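ATP-dependent helicase FUN30 (Saccharomyces cerevisiae S288c, PDB 5GN1) remodels nucleosomes using ATP and is required for heterochromatin organization and for DNA repair, promoting end resection at double-strand breaks, its C-terminal RecA-like ATPase part being the piece described here. Local coordinates at residues L230-S235 with F266-V271. Residues are numbered along the deposited sequence; the frame is centred on the assembly and turned at random.
Sequences LRLDGS and FGINLV
Leu232 and Phe266 make the close part of this contact, their side chains running alongside each other with opposite headings. Leu232 has CG anti to its backbone N (chi1 -172°). Its two methyls serve different neighbours: Leu232 CD2 comes to the rim of the phenyl ring, in the ring plane, 3.7 Å from Phe266 CD2, and Leu232 CD1 meets the end of the isoleucine, at a slacker 4.2 Å from Ile268 CD1. Leu232 and Ile268 are both buried, and Phe257, Leu259 and Ile245 add to the apolar cluster around them. In fold terms, residues 230-232 end an edge strand, 229-232, of the parallel sheet in the second RecA-like lobe of this SNF2-family ATPase, while 266-271 belongs to the loop that leads from strand 256-260 to strand 275-278. The solvent side lies at the far end of the ring, where Phe266 CE2 is 3.8 Å from Asp233 O and the exposed Gly234, with no side chain to offer, brings its CA to 4.0 Å from Phe266 CZ. These two also sit at the edge of the ring, and Arg241 makes a cation-pi contact with Phe266. From Asp233 the CB leaves the backbone away from 266-271, and the carboxylate ties down its own turn instead. Asp233 OD1 accepts hydrogen bonds from Ser235 N at 2.9 Å, closing an Asx turn, and from Ser235 OG at 2.8 Å. Arg231 NE and NH2 both grip Asp233 OD2 side-on in a salt bridge, NE at 2.8 Å, while Arg231 NH1 reaches Glu219 and Asp216 in further salt bridges.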
# COMPACT_ATOMS: atom_id res chain seq x y z
N LEU A 230 2.05 -10.03 13.61
CA LEU A 230 1.03 -10.91 13.07
C LEU A 230 0.24 -10.14 12.03
O LEU A 230 0.30 -8.90 11.96
CB LEU A 230 0.08 -11.42 14.17
CG LEU A 230 0.73 -12.21 15.30
CD1 LEU A 230 -0.13 -12.13 16.57
CD2 LEU A 230 0.95 -13.67 14.88
N ARG A 231 -0.51 -10.88 11.22
CA ARG A 231 -1.24 -10.28 10.11
C ARG A 231 -2.63 -10.89 9.99
O ARG A 231 -2.80 -12.09 10.15
CB ARG A 231 -0.47 -10.45 8.80
CG ARG A 231 -1.30 -10.21 7.54
CD ARG A 231 -0.41 -10.16 6.32
NE ARG A 231 -1.15 -9.87 5.10
CZ ARG A 231 -0.56 -9.61 3.93
NH1 ARG A 231 0.76 -9.62 3.85
NH2 ARG A 231 -1.29 -9.37 2.85
N LEU A 232 -3.62 -10.04 9.69
CA LEU A 232 -5.00 -10.46 9.50
C LEU A 232 -5.62 -9.54 8.46
O LEU A 232 -5.69 -8.33 8.68
CB LEU A 232 -5.80 -10.40 10.82
CG LEU A 232 -7.23 -10.99 10.89
CD1 LEU A 232 -7.64 -11.13 12.34
CD2 LEU A 232 -8.28 -10.15 10.15
N ASP A 233 -6.08 -10.11 7.35
CA ASP A 233 -6.68 -9.30 6.29
C ASP A 233 -7.94 -10.01 5.80
O ASP A 233 -8.42 -10.97 6.40
CB ASP A 233 -5.65 -9.03 5.18
CG ASP A 233 -5.03 -10.30 4.58
OD1 ASP A 233 -5.73 -11.31 4.44
OD2 ASP A 233 -3.82 -10.28 4.26
N GLY A 234 -8.49 -9.52 4.69
CA GLY A 234 -9.72 -10.12 4.17
C GLY A 234 -9.55 -11.52 3.62
O GLY A 234 -10.56 -12.20 3.40
N SER A 235 -8.32 -11.95 3.36
CA SER A 235 -8.10 -13.32 2.92
C SER A 235 -7.98 -14.31 4.07
O SER A 235 -8.12 -15.52 3.85
CB SER A 235 -6.84 -13.40 2.04
OG SER A 235 -5.68 -13.56 2.82
N PHE A 266 -14.66 -6.23 10.88
CA PHE A 266 -14.85 -7.63 11.26
C PHE A 266 -15.33 -7.80 12.70
O PHE A 266 -15.47 -8.94 13.15
CB PHE A 266 -13.54 -8.43 11.09
CG PHE A 266 -13.02 -8.47 9.67
CD1 PHE A 266 -13.77 -7.99 8.60
CD2 PHE A 266 -11.77 -9.02 9.40
CE1 PHE A 266 -13.28 -8.03 7.30
CE2 PHE A 266 -11.27 -9.07 8.09
CZ PHE A 266 -12.02 -8.58 7.05
N GLY A 267 -15.56 -6.72 13.44
CA GLY A 267 -15.95 -6.82 14.84
C GLY A 267 -14.94 -7.50 15.74
O GLY A 267 -15.33 -8.17 16.70
N ILE A 268 -13.64 -7.36 15.45
CA ILE A 268 -12.61 -7.97 16.28
C ILE A 268 -12.20 -6.97 17.35
O ILE A 268 -12.32 -5.75 17.19
CB ILE A 268 -11.39 -8.44 15.45
CG1 ILE A 268 -10.74 -7.26 14.73
CG2 ILE A 268 -11.80 -9.52 14.47
CD1 ILE A 268 -9.65 -7.68 13.75
N ASN A 269 -11.69 -7.50 18.46
CA ASN A 269 -11.37 -6.74 19.66
C ASN A 269 -9.87 -6.83 19.93
O ASN A 269 -9.37 -7.91 20.26
CB ASN A 269 -12.18 -7.26 20.85
CG ASN A 269 -12.05 -6.39 22.08
OD1 ASN A 269 -10.95 -5.99 22.45
ND2 ASN A 269 -13.18 -6.08 22.71
N LEU A 270 -9.16 -5.71 19.80
CA LEU A 270 -7.71 -5.69 19.93
C LEU A 270 -7.26 -4.67 20.98
O LEU A 270 -6.31 -3.92 20.76
CB LEU A 270 -7.04 -5.40 18.57
CG LEU A 270 -7.31 -6.48 17.52
CD1 LEU A 270 -6.88 -6.07 16.11
CD2 LEU A 270 -6.63 -7.76 17.94
N VAL A 271 -7.89 -4.68 22.16
CA VAL A 271 -7.60 -3.65 23.16
C VAL A 271 -6.24 -3.84 23.82
O VAL A 271 -5.81 -3.00 24.61
CB VAL A 271 -8.68 -3.53 24.25
CG1 VAL A 271 -10.01 -3.09 23.64
CG2 VAL A 271 -8.83 -4.83 25.03